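Local coordinates for probable glutamine-binding lipoprotein GlnH (GLNBP) (Mycobacterium tuberculosis, PDB 6H20) that binds amino acids, apparently with a preference for aspartate, as a probably lipid-anchored solute-binding protein, and probably helps to regulate protein kinase G and glutamate metabolism, at residues R258-N264 against A277-P283; T75-I81 against L266-L271; L1-M7 against V196-E202; E84-D88 against G252-I257. One frame throughout, in Å; residues are numbered along the deposited sequence.

Interaction 1 (R258-N264 against A277-P283)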
# COMPACT_ATOMS: atom_id res chain seq x y z
N ARG A 258 -8.34 -14.59 6.75
CA ARG A 258 -9.22 -14.84 5.60
C ARG A 258 -10.35 -15.80 5.94
O ARG A 258 -11.42 -15.73 5.33
CB ARG A 258 -8.44 -15.40 4.42
CG ARG A 258 -7.46 -14.43 3.79
CD ARG A 258 -6.98 -14.98 2.46
NE ARG A 258 -5.78 -14.32 1.97
CZ ARG A 258 -4.53 -14.71 2.24
NH1 ARG A 258 -4.30 -15.76 3.03
NH2 ARG A 258 -3.51 -14.04 1.73
N ASN A 259 -10.13 -16.68 6.91
CA ASN A 259 -11.06 -17.77 7.18
C ASN A 259 -11.86 -17.60 8.47
O ASN A 259 -12.88 -18.29 8.63
CB ASN A 259 -10.29 -19.09 7.23
CG ASN A 259 -9.93 -19.56 5.86
OD1 ASN A 259 -10.79 -20.09 5.14
ND2 ASN A 259 -8.69 -19.35 5.46
N ASP A 260 -11.44 -16.73 9.38
CA ASP A 260 -12.12 -16.60 10.66
C ASP A 260 -13.04 -15.40 10.72
O ASP A 260 -13.54 -15.07 11.80
CB ASP A 260 -11.14 -16.66 11.84
CG ASP A 260 -10.36 -15.36 12.06
OD1 ASP A 260 -10.54 -14.36 11.31
OD2 ASP A 260 -9.56 -15.33 13.03
N GLY A 261 -13.25 -14.71 9.60
CA GLY A 261 -14.13 -13.56 9.55
C GLY A 261 -13.44 -12.23 9.78
O GLY A 261 -14.07 -11.19 9.56
N THR A 262 -12.17 -12.23 10.20
CA THR A 262 -11.52 -10.97 10.55
C THR A 262 -11.28 -10.10 9.32
O THR A 262 -11.50 -8.89 9.37
CB THR A 262 -10.19 -11.24 11.26
OG1 THR A 262 -10.43 -11.96 12.47
CG2 THR A 262 -9.49 -9.93 11.60
N TRP A 263 -10.84 -10.70 8.22
CA TRP A 263 -10.62 -9.92 7.00
C TRP A 263 -11.91 -9.23 6.56
O TRP A 263 -11.92 -8.04 6.25
CB TRP A 263 -10.06 -10.82 5.90
CG TRP A 263 -9.54 -10.06 4.72
CD1 TRP A 263 -8.25 -9.71 4.50
CD2 TRP A 263 -10.29 -9.57 3.60
NE1 TRP A 263 -8.13 -9.02 3.32
CE2 TRP A 263 -9.37 -8.93 2.74
CE3 TRP A 263 -11.64 -9.62 3.24
CZ2 TRP A 263 -9.76 -8.33 1.55
CZ3 TRP A 263 -12.02 -9.02 2.04
CH2 TRP A 263 -11.08 -8.38 1.21
N ASN A 264 -13.02 -9.98 6.55
CA ASN A 264 -14.30 -9.39 6.18
C ASN A 264 -14.66 -8.22 7.10
O ASN A 264 -15.14 -7.17 6.64
CB ASN A 264 -15.38 -10.46 6.23
CG ASN A 264 -16.74 -9.94 5.83
OD1 ASN A 264 -17.02 -9.76 4.65
ND2 ASN A 264 -17.58 -9.66 6.82
N ALA A 277 -18.01 -6.07 0.22
CA ALA A 277 -16.75 -6.77 0.39
C ALA A 277 -16.66 -7.92 -0.62
O ALA A 277 -17.63 -8.67 -0.78
CB ALA A 277 -16.66 -7.33 1.81
N PRO A 278 -15.55 -8.07 -1.32
CA PRO A 278 -15.33 -9.26 -2.13
C PRO A 278 -14.86 -10.38 -1.21
O PRO A 278 -14.69 -10.19 -0.01
CB PRO A 278 -14.21 -8.83 -3.07
CG PRO A 278 -13.36 -7.93 -2.20
CD PRO A 278 -14.36 -7.19 -1.31
N ALA A 279 -14.67 -11.56 -1.79
CA ALA A 279 -13.94 -12.59 -1.08
C ALA A 279 -12.51 -12.09 -0.85
O ALA A 279 -12.00 -11.29 -1.64
CB ALA A 279 -13.88 -13.86 -1.92
N PRO A 280 -11.86 -12.51 0.23
CA PRO A 280 -10.46 -12.15 0.41
C PRO A 280 -9.64 -12.66 -0.75
O PRO A 280 -9.99 -13.68 -1.38
CB PRO A 280 -10.07 -12.85 1.72
CG PRO A 280 -11.34 -13.23 2.38
CD PRO A 280 -12.37 -13.38 1.31
N PRO A 281 -8.53 -12.00 -1.08
CA PRO A 281 -7.67 -12.50 -2.15
C PRO A 281 -7.21 -13.92 -1.84
O PRO A 281 -6.90 -14.25 -0.69
CB PRO A 281 -6.48 -11.53 -2.15
CG PRO A 281 -6.91 -10.37 -1.34
CD PRO A 281 -7.98 -10.81 -0.41
N THR A 282 -7.21 -14.77 -2.86
CA THR A 282 -6.79 -16.15 -2.66
C THR A 282 -5.27 -16.22 -2.58
O THR A 282 -4.59 -15.70 -3.48
CB THR A 282 -7.30 -17.02 -3.81
OG1 THR A 282 -8.74 -17.02 -3.80
CG2 THR A 282 -6.80 -18.44 -3.67
N PRO A 283 -4.70 -16.83 -1.54
CA PRO A 283 -3.24 -16.90 -1.44
C PRO A 283 -2.67 -17.87 -2.46
O PRO A 283 -3.29 -18.87 -2.83
CB PRO A 283 -3.01 -17.42 -0.02
CG PRO A 283 -4.25 -18.23 0.28
CD PRO A 283 -5.37 -17.45 -0.39
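Arg258 NH2 gives hydrogen bonds to two acceptors in a neighbouring loop, Val137 O and Thr136 OG1, and the guanidinium fixed in this way lies against Pro283. The proline comes over one face of the flat group, its CB 3.4 Å above the guanidinium plane and displaced toward the rim. Closer to the backbone, Arg258 NE is 2.9 Å from Pro281 O, while the methylene CG reaches Pro280 CB at 3.7 Å. The other half of the contact belongs to Trp263. Its indole is swung out by CG standing opposite the backbone N (chi1 -168°), and Pro280 lies over the ring: CA sits 3.8 Å from the centroid of the six-membered ring and only 6° off its normal, a CH-pi contact. Pro281 CD touches Trp263 CZ2 at 3.6 Å, and a hydrogen bond from Trp263 NE1 to Tyr138 O fixes the rotation of the ring. Between the two helices that carry Arg258 and Trp263, Asp260 OD1 accepts from Thr262 N, an Asx turn, and also from Thr262 OG1. The proline-rich segment 277-283 is extended, its backbone angles largely polyproline II, and its docking on an indole is characteristic of polyproline II helices packed against aromatic side chains.

Interaction 2 (T75-I81 against L266-L271)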
# COMPACT_ATOMS: atom_id res chain seq x y z
N THR A 75 -4.40 4.55 12.98
CA THR A 75 -5.43 3.57 12.69
C THR A 75 -5.57 3.42 11.19
O THR A 75 -4.92 4.12 10.41
CB THR A 75 -6.75 3.96 13.39
OG1 THR A 75 -7.66 2.86 13.35
CG2 THR A 75 -7.37 5.19 12.73
N GLY A 76 -6.42 2.49 10.79
CA GLY A 76 -6.63 2.19 9.38
C GLY A 76 -6.55 0.70 9.11
O GLY A 76 -6.18 -0.11 9.97
N PHE A 77 -6.88 0.35 7.86
CA PHE A 77 -6.86 -1.06 7.44
C PHE A 77 -5.48 -1.69 7.61
O PHE A 77 -5.36 -2.82 8.10
CB PHE A 77 -7.32 -1.15 5.98
CG PHE A 77 -7.50 -2.55 5.46
CD1 PHE A 77 -6.47 -3.20 4.82
CD2 PHE A 77 -8.73 -3.19 5.58
CE1 PHE A 77 -6.64 -4.48 4.32
CE2 PHE A 77 -8.90 -4.48 5.09
CZ PHE A 77 -7.84 -5.12 4.46
N ASP A 78 -4.42 -0.98 7.19
CA ASP A 78 -3.07 -1.53 7.30
C ASP A 78 -2.64 -1.66 8.76
O ASP A 78 -1.99 -2.64 9.14
CB ASP A 78 -2.07 -0.66 6.54
CG ASP A 78 -2.01 -0.98 5.05
OD1 ASP A 78 -2.44 -2.08 4.63
OD2 ASP A 78 -1.48 -0.12 4.31
N VAL A 79 -2.99 -0.67 9.60
CA VAL A 79 -2.72 -0.77 11.03
C VAL A 79 -3.37 -2.02 11.61
O VAL A 79 -2.76 -2.76 12.40
CB VAL A 79 -3.23 0.50 11.73
CG1 VAL A 79 -3.06 0.37 13.23
CG2 VAL A 79 -2.48 1.71 11.20
N ASP A 80 -4.62 -2.29 11.21
CA ASP A 80 -5.35 -3.43 11.74
C ASP A 80 -4.77 -4.75 11.24
O ASP A 80 -4.70 -5.71 12.01
CB ASP A 80 -6.84 -3.29 11.42
CG ASP A 80 -7.52 -2.24 12.29
OD1 ASP A 80 -6.94 -1.81 13.31
OD2 ASP A 80 -8.65 -1.85 11.94
N ILE A 81 -4.34 -4.80 9.97
CA ILE A 81 -3.66 -5.99 9.45
C ILE A 81 -2.41 -6.27 10.28
O ILE A 81 -2.18 -7.41 10.74
CB ILE A 81 -3.32 -5.82 7.96
CG1 ILE A 81 -4.58 -5.83 7.10
CG2 ILE A 81 -2.35 -6.92 7.53
CD1 ILE A 81 -5.29 -7.19 7.02
N LEU A 266 -12.61 -6.29 8.77
CA LEU A 266 -11.74 -5.15 8.50
C LEU A 266 -12.12 -4.44 7.21
O LEU A 266 -12.06 -3.21 7.15
CB LEU A 266 -10.28 -5.60 8.46
CG LEU A 266 -9.73 -6.11 9.80
CD1 LEU A 266 -8.27 -6.51 9.63
CD2 LEU A 266 -9.88 -5.05 10.89
N TYR A 267 -12.49 -5.19 6.17
CA TYR A 267 -12.96 -4.56 4.94
C TYR A 267 -14.21 -3.73 5.22
O TYR A 267 -14.31 -2.58 4.76
CB TYR A 267 -13.27 -5.61 3.87
CG TYR A 267 -13.39 -5.02 2.47
CD1 TYR A 267 -14.57 -4.42 2.03
CD2 TYR A 267 -12.31 -5.05 1.60
CE1 TYR A 267 -14.66 -3.87 0.74
CE2 TYR A 267 -12.39 -4.52 0.33
CZ TYR A 267 -13.56 -3.93 -0.09
OH TYR A 267 -13.61 -3.40 -1.37
N ARG A 268 -15.16 -4.29 5.95
CA ARG A 268 -16.38 -3.55 6.25
C ARG A 268 -16.09 -2.34 7.13
O ARG A 268 -16.77 -1.31 7.03
CB ARG A 268 -17.42 -4.48 6.87
CG ARG A 268 -17.93 -5.55 5.91
CD ARG A 268 -19.11 -6.36 6.46
NE ARG A 268 -18.92 -6.74 7.86
CZ ARG A 268 -19.44 -6.09 8.89
NH1 ARG A 268 -20.20 -5.02 8.68
NH2 ARG A 268 -19.21 -6.50 10.13
N LYS A 269 -15.07 -2.43 7.99
CA LYS A 269 -14.74 -1.32 8.87
C LYS A 269 -14.17 -0.14 8.08
O LYS A 269 -14.48 1.02 8.39
CB LYS A 269 -13.74 -1.80 9.92
CG LYS A 269 -13.24 -0.77 10.91
CD LYS A 269 -12.36 -1.46 11.95
CE LYS A 269 -11.69 -0.49 12.91
NZ LYS A 269 -10.66 -1.22 13.71
N TRP A 270 -13.39 -0.41 7.04
CA TRP A 270 -12.58 0.61 6.40
C TRP A 270 -12.94 0.93 4.95
O TRP A 270 -12.73 2.06 4.52
CB TRP A 270 -11.09 0.22 6.46
CG TRP A 270 -10.55 0.25 7.85
CD1 TRP A 270 -10.13 -0.82 8.61
CD2 TRP A 270 -10.43 1.41 8.69
NE1 TRP A 270 -9.73 -0.38 9.86
CE2 TRP A 270 -9.90 0.98 9.93
CE3 TRP A 270 -10.69 2.77 8.50
CZ2 TRP A 270 -9.65 1.86 10.97
CZ3 TRP A 270 -10.44 3.65 9.54
CH2 TRP A 270 -9.91 3.19 10.76
N LEU A 271 -13.45 -0.04 4.19
CA LEU A 271 -13.40 0.05 2.73
C LEU A 271 -14.76 -0.03 2.05
O LEU A 271 -14.81 -0.21 0.82
CB LEU A 271 -12.47 -1.03 2.17
CG LEU A 271 -11.02 -0.96 2.68
CD1 LEU A 271 -10.15 -2.03 2.01
CD2 LEU A 271 -10.42 0.42 2.50
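The indole of Trp270 is sandwiched between backbone and aliphatic chain: Gly76 CA lies 3.4 Å above one face, beside Phe77 N, while CG of the adjacent Lys269 covers the opposite face. Gly76 CA makes a CH-pi contact with the six-membered ring, and Asp80 OD2 sits at the indole edge, in the ring plane. The Phe77 ring has Leu271 CD1 over one face in a second CH-pi contact, with Leu266 O and Tyr267 N at its edge. The supporting helices, 77-81 and 266-270, run nearly antiparallel at 153°, their axes 10.3 Å apart. Although 184 residues lie between the segments, they meet in one lobe, as expected for the two-lobed solute-binding fold, in which the end of the chain returns to pack on the first lobe. On this helix pair, Asp80 OD2 is gripped by two donors from opposite faces of its carboxylate plane. Trp270 NE1 reaches it at 2.8 Å in an almost straight bond (174°), and Lys269 NZ completes a salt bridge to it, also 2.8 Å long, at the end of a fully extended chain. Leu266 wedges its CD2 against Asp80 CB at 3.6 Å. Next to Phe77, Asp78 turns the other way, its OD2 accepting from the backbone N of the ligand-pocket residue Thr121.

Interaction 3 (L1-M7 against V196-E202)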
# COMPACT_ATOMS: atom_id res chain seq x y z
N LEU A 1 -2.12 29.53 3.40
CA LEU A 1 -2.41 28.27 2.72
C LEU A 1 -1.30 27.26 2.98
O LEU A 1 -0.12 27.58 2.82
CB LEU A 1 -2.54 28.49 1.21
CG LEU A 1 -3.54 29.53 0.71
CD1 LEU A 1 -3.32 29.82 -0.77
CD2 LEU A 1 -4.97 29.05 0.96
N PRO A 2 -1.66 26.04 3.36
CA PRO A 2 -0.64 25.00 3.53
C PRO A 2 -0.01 24.65 2.19
O PRO A 2 -0.69 24.46 1.19
CB PRO A 2 -1.43 23.82 4.10
CG PRO A 2 -2.83 24.04 3.64
CD PRO A 2 -3.02 25.54 3.63
N THR A 3 1.32 24.60 2.18
CA THR A 3 2.04 24.07 1.03
C THR A 3 2.72 22.79 1.48
O THR A 3 3.62 22.85 2.34
CB THR A 3 3.09 25.07 0.53
OG1 THR A 3 2.44 26.26 0.06
CG2 THR A 3 3.90 24.47 -0.62
N PRO A 4 2.34 21.63 0.97
CA PRO A 4 3.03 20.40 1.39
C PRO A 4 4.49 20.45 0.97
O PRO A 4 4.81 20.67 -0.20
CB PRO A 4 2.25 19.30 0.66
CG PRO A 4 1.68 19.96 -0.54
CD PRO A 4 1.44 21.41 -0.18
N VAL A 5 5.37 20.26 1.94
CA VAL A 5 6.80 20.28 1.66
C VAL A 5 7.18 19.07 0.82
O VAL A 5 6.69 17.95 1.05
CB VAL A 5 7.60 20.34 2.97
CG1 VAL A 5 9.09 20.15 2.71
CG2 VAL A 5 7.35 21.67 3.67
N GLY A 6 8.02 19.29 -0.19
CA GLY A 6 8.55 18.22 -1.00
C GLY A 6 7.94 18.08 -2.38
O GLY A 6 8.16 17.05 -3.03
N MET A 7 7.21 19.08 -2.86
CA MET A 7 6.57 19.00 -4.17
C MET A 7 7.58 19.32 -5.27
O MET A 7 8.27 20.34 -5.22
CB MET A 7 5.41 19.99 -4.21
CG MET A 7 4.62 20.04 -5.51
SD MET A 7 3.25 21.21 -5.32
CE MET A 7 2.45 20.48 -3.89
N VAL A 196 -3.82 17.84 -0.91
CA VAL A 196 -3.65 19.28 -0.65
C VAL A 196 -3.41 20.03 -1.96
O VAL A 196 -4.01 21.08 -2.22
CB VAL A 196 -2.53 19.52 0.37
CG1 VAL A 196 -2.21 21.01 0.46
CG2 VAL A 196 -2.93 18.97 1.72
N ALA A 197 -2.52 19.49 -2.80
CA ALA A 197 -2.21 20.15 -4.07
C ALA A 197 -3.45 20.29 -4.94
O ALA A 197 -3.64 21.32 -5.61
CB ALA A 197 -1.13 19.36 -4.81
N LEU A 198 -4.31 19.27 -4.96
CA LEU A 198 -5.52 19.35 -5.78
C LEU A 198 -6.52 20.32 -5.17
O LEU A 198 -7.16 21.10 -5.88
CB LEU A 198 -6.12 17.96 -5.96
CG LEU A 198 -7.32 17.82 -6.90
CD1 LEU A 198 -7.04 18.42 -8.28
CD2 LEU A 198 -7.70 16.36 -7.03
N GLN A 199 -6.64 20.31 -3.84
CA GLN A 199 -7.52 21.27 -3.18
C GLN A 199 -7.11 22.70 -3.48
O GLN A 199 -7.97 23.58 -3.59
CB GLN A 199 -7.53 21.03 -1.67
CG GLN A 199 -8.25 19.76 -1.29
CD GLN A 199 -8.14 19.41 0.17
OE1 GLN A 199 -7.10 19.61 0.79
NE2 GLN A 199 -9.21 18.87 0.73
N GLN A 200 -5.81 22.94 -3.61
CA GLN A 200 -5.30 24.27 -3.91
C GLN A 200 -5.17 24.52 -5.41
O GLN A 200 -4.61 25.55 -5.80
CB GLN A 200 -3.97 24.50 -3.20
CG GLN A 200 -4.03 24.17 -1.73
CD GLN A 200 -2.87 24.73 -0.95
OE1 GLN A 200 -2.11 25.56 -1.45
NE2 GLN A 200 -2.72 24.27 0.28
N ARG A 201 -5.67 23.60 -6.24
CA ARG A 201 -5.64 23.73 -7.70
C ARG A 201 -4.22 23.89 -8.24
O ARG A 201 -4.00 24.59 -9.24
CB ARG A 201 -6.57 24.85 -8.19
CG ARG A 201 -7.97 24.75 -7.60
CD ARG A 201 -8.97 25.57 -8.39
NE ARG A 201 -10.28 24.93 -8.45
CZ ARG A 201 -11.31 25.27 -7.69
NH1 ARG A 201 -11.20 26.26 -6.82
NH2 ARG A 201 -12.47 24.63 -7.81
N GLU A 202 -3.25 23.24 -7.60
CA GLU A 202 -1.87 23.21 -8.06
C GLU A 202 -1.59 22.04 -8.97
O GLU A 202 -0.49 21.95 -9.53
CB GLU A 202 -0.93 23.18 -6.86
CG GLU A 202 -1.06 24.41 -6.00
CD GLU A 202 -0.30 24.32 -4.70
OE1 GLU A 202 0.03 23.19 -4.27
OE2 GLU A 202 -0.03 25.38 -4.10
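Pro4 lies alongside Val196, the two side chains running opposite ways, with Pro4 CD resting 3.7 Å from Val196 CG1. The same methyl group approaches the backbone of Pro2, whose carbonyl O lies 3.8 Å from Val196 CG1. At the other end of the segment, Met7 reaches across with its terminal methyl: CE stands 3.9 Å from Ala197 CB and 3.7 Å from Glu202 OE1. The methionine chain leaves the backbone extended (chi1 -180°) and bends only at the sulfur (chi3 -57°), which brings CE up against both the helix methyl and the carboxylate. Gln200 extends its chain toward Pro2 as well, but the modelled amide comes too close to the proline carbonyl for that meeting to be taken as reliable. The contact is therefore mostly apolar and lies at the surface, and several of its residues also touch crystal neighbours, so the path of the outermost tail may owe something to the lattice.

Behind these groups, the end of helix 191-199 is fixed by a Schellman motif: Glu202 N bonds to Ala197 O and Arg201 N to Leu198 O, with Arg201 at positive phi as the C-prime residue. This turn places Gln200 and Glu202 toward the tail. On the tail side, Gly6 O is held by Arg168 NH2, just ahead of strand 8-9, which pairs antiparallel with strand 184-188. An N-terminal arm is thus laid over the second lobe of a family 3 solute-binding fold, on the helix that starts with the ligand-binding Trp191.

Interaction 4 (E84-D88 against G252-I257)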
# COMPACT_ATOMS: atom_id res chain seq x y z
N GLU A 84 -3.14 -7.81 13.61
CA GLU A 84 -3.45 -9.23 13.62
C GLU A 84 -2.18 -10.08 13.65
O GLU A 84 -2.16 -11.14 14.30
CB GLU A 84 -4.33 -9.59 12.42
CG GLU A 84 -5.72 -8.97 12.48
CD GLU A 84 -6.48 -9.33 13.74
OE1 GLU A 84 -6.38 -10.50 14.19
OE2 GLU A 84 -7.17 -8.44 14.30
N VAL A 85 -1.11 -9.64 12.98
CA VAL A 85 0.18 -10.29 13.13
C VAL A 85 0.63 -10.23 14.59
O VAL A 85 1.05 -11.23 15.17
CB VAL A 85 1.22 -9.67 12.19
CG1 VAL A 85 2.59 -10.34 12.38
CG2 VAL A 85 0.75 -9.78 10.75
N ALA A 86 0.54 -9.05 15.20
CA ALA A 86 0.93 -8.92 16.60
C ALA A 86 0.07 -9.80 17.49
O ALA A 86 0.57 -10.37 18.47
CB ALA A 86 0.83 -7.45 17.03
N ARG A 87 -1.23 -9.92 17.18
CA ARG A 87 -2.08 -10.82 17.96
C ARG A 87 -1.54 -12.25 17.92
O ARG A 87 -1.51 -12.94 18.95
CB ARG A 87 -3.51 -10.78 17.45
CG ARG A 87 -4.50 -11.48 18.38
CD ARG A 87 -5.81 -11.84 17.66
NE ARG A 87 -6.47 -10.67 17.06
CZ ARG A 87 -7.24 -9.81 17.73
NH1 ARG A 87 -7.45 -9.97 19.03
NH2 ARG A 87 -7.80 -8.79 17.10
N ASP A 88 -1.11 -12.70 16.74
CA ASP A 88 -0.58 -14.06 16.62
C ASP A 88 0.73 -14.22 17.39
O ASP A 88 1.02 -15.32 17.89
CB ASP A 88 -0.38 -14.42 15.15
CG ASP A 88 -1.67 -14.81 14.44
OD1 ASP A 88 -2.75 -14.69 15.04
OD2 ASP A 88 -1.58 -15.24 13.28
N GLY A 252 0.64 -17.43 7.80
CA GLY A 252 -0.28 -18.07 8.73
C GLY A 252 -1.33 -17.12 9.27
O GLY A 252 -2.52 -17.46 9.32
N THR A 253 -0.92 -15.91 9.66
CA THR A 253 -1.88 -14.90 10.09
C THR A 253 -2.89 -14.61 9.00
O THR A 253 -4.10 -14.49 9.26
CB THR A 253 -1.17 -13.59 10.48
OG1 THR A 253 -0.21 -13.86 11.51
CG2 THR A 253 -2.18 -12.58 11.00
N LEU A 254 -2.41 -14.46 7.76
CA LEU A 254 -3.34 -14.15 6.68
C LEU A 254 -4.32 -15.29 6.43
O LEU A 254 -5.51 -15.05 6.20
CB LEU A 254 -2.59 -13.75 5.42
CG LEU A 254 -1.76 -12.47 5.60
CD1 LEU A 254 -1.01 -12.09 4.33
CD2 LEU A 254 -2.63 -11.29 6.09
N GLU A 255 -3.86 -16.55 6.49
CA GLU A 255 -4.80 -17.67 6.42
C GLU A 255 -5.83 -17.59 7.53
O GLU A 255 -7.04 -17.79 7.29
CB GLU A 255 -4.06 -19.01 6.52
CG GLU A 255 -3.25 -19.40 5.28
CD GLU A 255 -4.11 -19.97 4.17
OE1 GLU A 255 -5.32 -20.24 4.39
OE2 GLU A 255 -3.56 -20.16 3.06
N ARG A 256 -5.40 -17.28 8.75
CA ARG A 256 -6.36 -17.15 9.84
C ARG A 256 -7.41 -16.09 9.54
O ARG A 256 -8.61 -16.37 9.64
CB ARG A 256 -5.67 -16.83 11.17
CG ARG A 256 -6.69 -16.76 12.29
CD ARG A 256 -6.06 -16.47 13.62
NE ARG A 256 -5.29 -15.22 13.70
CZ ARG A 256 -5.83 -14.01 13.84
NH1 ARG A 256 -7.15 -13.85 13.86
NH2 ARG A 256 -5.04 -12.94 13.95
N ILE A 257 -6.99 -14.88 9.18
CA ILE A 257 -7.97 -13.80 9.05
C ILE A 257 -8.85 -13.96 7.81
O ILE A 257 -10.00 -13.50 7.80
CB ILE A 257 -7.34 -12.40 9.17
CG1 ILE A 257 -6.43 -12.09 7.97
CG2 ILE A 257 -6.61 -12.25 10.49
CD1 ILE A 257 -5.99 -10.60 7.91
O HOH W 1 -8.91 -11.49 14.79
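Helices 84-88 and 252-257 cross steeply, at 107°, with axes 9.6 Å apart and the CA atoms of Val85 and Thr253 nearest each other. At this crossing Thr253 turns its methyl CG2 to Val85 CG2, 4.1 Å away, and its hydroxyl to Asp88: OG1 donates to OD2 over 2.6 Å, from above the carboxylate plane. Arg256 spans two acids. Its NH2 bonds to Glu84 OE1 at 2.8 Å, nearly straight (172°) and on the anti lone pair, while its NE meets the syn lone pair of Asp88 OD1 at 2.9 Å from a direction tilted out of the guanidinium plane; a second link from NH2 to Asp88 OD1 is weak. With Arg87 these residues form a salt-bridge network that ties helix 77-90 to helix 244-259 within one lobe of the two-lobed solute-binding fold, away from the ligand pocket. Arg87, three residues beyond Glu84, grips the glutamate side-on with NE to OE1 and NH2 to OE2. Glu84 OE1 thus accepts from both arginines, and also from a water that in turn accepts from Arg256 NH1. The two guanidinium planes stand 82° apart, and the Glu84 carboxylate they share, with Asp88 on Arg256, probably offsets the like charges. Ile257 CG2 lies 3.5 Å above one face of the Arg256 guanidinium and also touches Glu84 CG. Beyond the crossing, Arg256 NH1 forms a salt bridge with Asp260.

How the interactions relate
Interactions 1, 2 and 4 are neighbours, built on three helices: 77-90 serves interactions 2 and 4, 244-259 serves 1 and 4, and 262-270 serves 1 and 2. They touch directly, through Tyr267 against Ala277 and Pro278, Ile81 against Ile257, and Trp263 N with Ile257 O. Interaction 2 is the buried one, combining aromatic packing with one carboxylate oxygen that accepts two hydrogen bonds; interaction 4, partly buried, depends on a charged network; interaction 1 lies at the surface, where prolines take over from helix-helix packing. Interaction 3 stands apart, its centre 37 Å from that of interaction 1, a mainly apolar surface contact on the other lobe.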